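Local coordinates for proteasome accessory factor B/C (PafBC) (Paenarthrobacter aurescens, PDB 6SJ9), which probably acts as a transcriptional regulator of the bacterial DNA damage response, combining winged helix-turn-helix and WYL domains in one chain, at residues L107-A112 / A137-R142. Sequence-based numbering, arbitrary orientation.
Sequences LWERAA and AGVQPR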
loop_
_atom_site.group_PDB
_atom_site.type_symbol
_atom_site.label_atom_id
_atom_site.label_comp_id
_atom_site.label_asym_id
_atom_site.label_seq_id
_atom_site.Cartn_x
_atom_site.Cartn_y
_atom_site.Cartn_z
ATOM N N LEU A 107 -3.055 1.334 -3.047
ATOM C CA LEU A 107 -3.323 2.330 -4.094
ATOM C C LEU A 107 -3.529 3.710 -3.495
ATOM O O LEU A 107 -3.076 4.703 -4.056
ATOM C CB LEU A 107 -4.543 1.932 -4.921
ATOM C CG LEU A 107 -4.419 0.585 -5.669
ATOM C CD1 LEU A 107 -5.541 0.517 -6.666
ATOM C CD2 LEU A 107 -3.029 0.339 -6.411
ATOM N N TRP A 108 -4.258 3.783 -2.371
ATOM C CA TRP A 108 -4.543 5.071 -1.751
ATOM C C TRP A 108 -3.237 5.781 -1.413
ATOM O O TRP A 108 -3.071 6.986 -1.652
ATOM C CB TRP A 108 -5.374 4.875 -0.466
ATOM C CG TRP A 108 -5.224 6.098 0.405
ATOM C CD1 TRP A 108 -4.487 6.210 1.538
ATOM C CD2 TRP A 108 -5.816 7.388 0.179
ATOM N NE1 TRP A 108 -4.578 7.489 2.034
ATOM C CE2 TRP A 108 -5.392 8.229 1.220
ATOM C CE3 TRP A 108 -6.644 7.914 -0.821
ATOM C CZ2 TRP A 108 -5.764 9.573 1.313
ATOM C CZ3 TRP A 108 -7.039 9.263 -0.734
ATOM C CH2 TRP A 108 -6.590 10.080 0.337
ATOM N N GLU A 109 -2.306 5.028 -0.816
ATOM C CA GLU A 109 -1.036 5.595 -0.402
ATOM C C GLU A 109 -0.318 6.218 -1.582
ATOM O O GLU A 109 0.168 7.350 -1.477
ATOM C CB GLU A 109 -0.194 4.500 0.271
ATOM C CG GLU A 109 1.256 4.869 0.472
ATOM C CD GLU A 109 1.951 3.950 1.468
ATOM O OE1 GLU A 109 1.498 3.813 2.627
ATOM O OE2 GLU A 109 2.939 3.324 1.072
ATOM N N ARG A 110 -0.320 5.551 -2.753
ATOM C CA ARG A 110 0.329 6.181 -3.918
ATOM C C ARG A 110 -0.409 7.432 -4.344
ATOM O O ARG A 110 0.203 8.442 -4.732
ATOM C CB ARG A 110 0.439 5.213 -5.110
ATOM C CG ARG A 110 1.344 4.017 -4.856
ATOM C CD ARG A 110 1.628 3.291 -6.120
ATOM N NE ARG A 110 2.396 4.120 -7.071
ATOM C CZ ARG A 110 3.728 4.215 -7.084
ATOM N NH1 ARG A 110 4.462 3.550 -6.197
ATOM N NH2 ARG A 110 4.312 5.010 -7.945
ATOM N N ALA A 111 -1.736 7.402 -4.283
ATOM C CA ALA A 111 -2.481 8.610 -4.650
ATOM C C ALA A 111 -2.148 9.759 -3.690
ATOM O O ALA A 111 -2.047 10.932 -4.095
ATOM C CB ALA A 111 -3.991 8.310 -4.633
ATOM N N ALA A 112 -2.058 9.435 -2.402
ATOM C CA ALA A 112 -1.849 10.449 -1.367
ATOM C C ALA A 112 -0.474 11.088 -1.497
ATOM O O ALA A 112 -0.321 12.300 -1.331
ATOM C CB ALA A 112 -2.034 9.808 0.027
ATOM N N ALA A 137 -1.361 13.355 5.753
ATOM C CA ALA A 137 -2.357 12.649 6.553
ATOM C C ALA A 137 -2.701 11.298 5.935
ATOM O O ALA A 137 -2.895 11.177 4.720
ATOM C CB ALA A 137 -3.629 13.498 6.675
ATOM N N GLY A 138 -2.773 10.272 6.780
ATOM C CA GLY A 138 -3.122 8.959 6.279
ATOM C C GLY A 138 -2.001 8.210 5.598
ATOM O O GLY A 138 -2.276 7.214 4.913
ATOM N N VAL A 139 -0.755 8.679 5.725
ATOM C CA VAL A 139 0.434 7.975 5.234
ATOM C C VAL A 139 1.444 7.860 6.378
ATOM O O VAL A 139 1.819 8.865 6.995
ATOM C CB VAL A 139 1.084 8.664 4.008
ATOM C CG1 VAL A 139 2.265 7.867 3.509
ATOM C CG2 VAL A 139 0.076 8.849 2.888
ATOM N N GLN A 140 1.896 6.647 6.640
ATOM C CA GLN A 140 2.924 6.359 7.622
ATOM C C GLN A 140 4.073 5.689 6.892
ATOM O O GLN A 140 3.893 5.207 5.767
ATOM C CB GLN A 140 2.356 5.446 8.718
ATOM C CG GLN A 140 2.133 4.043 8.251
ATOM C CD GLN A 140 1.398 3.185 9.258
ATOM O OE1 GLN A 140 1.055 3.638 10.350
ATOM N NE2 GLN A 140 1.183 1.927 8.905
ATOM N N PRO A 141 5.267 5.634 7.490
ATOM C CA PRO A 141 6.361 4.894 6.851
ATOM C C PRO A 141 5.967 3.438 6.644
ATOM O O PRO A 141 5.236 2.843 7.432
ATOM C CB PRO A 141 7.513 5.029 7.847
ATOM C CG PRO A 141 7.179 6.282 8.594
ATOM C CD PRO A 141 5.713 6.316 8.714
ATOM N N ARG A 142 6.426 2.871 5.555
ATOM C CA ARG A 142 6.033 1.518 5.217
ATOM C C ARG A 142 7.046 0.560 5.834
ATOM O O ARG A 142 8.231 0.565 5.471
ATOM C CB ARG A 142 5.935 1.347 3.705
ATOM C CG ARG A 142 5.308 0.023 3.353
ATOM C CD ARG A 142 3.827 0.072 3.630
ATOM N NE ARG A 142 3.101 0.786 2.590
ATOM C CZ ARG A 142 2.069 0.263 1.939
ATOM N NH1 ARG A 142 1.448 0.966 1.004
ATOM N NH2 ARG A 142 1.681 -0.982 2.212
#
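OE2 of E109 is gripped by two nitrogens of R142, which meets it side-on: NH1 of R142 lies 2.8 Å from OE2 of E109, and NE of R142 stands 3.0 Å from the same oxygen. Both donors come from one face of the carboxylate, whose plane is turned 84° from the guanidinium; NE comes from the syn side, modestly tilted out of the carboxylate plane, and NH1 from steeply above it. OE2 itself lies in the guanidinium plane. An extended glutamate suits the helix side, since CG anti to the backbone N (chi1 167°) starts a chain long enough to reach the loop, while the R142 chain bends at chi2 and chi3, which brings NE back to the acid. An alanine in place of E109 would probably leave the R142 guanidinium without its carboxylate mate and freer to turn. One turn further along the helix, the small A112 sets CB 3.7 Å from CG2 of V139 and also over one face of the W108 indole, toward its rim. O of G138 lies in the plane of that indole, at its edge, 3.7 Å from NE1 of W108; no hydrogen bond forms, and this buried N-H has no partner. G138, at phi 79°, turns where a CB would jam against the preceding carbonyl. A salt bridge beside a small apolar patch thus joins helix 95-118 to the irregular linker between it and helix 147-159.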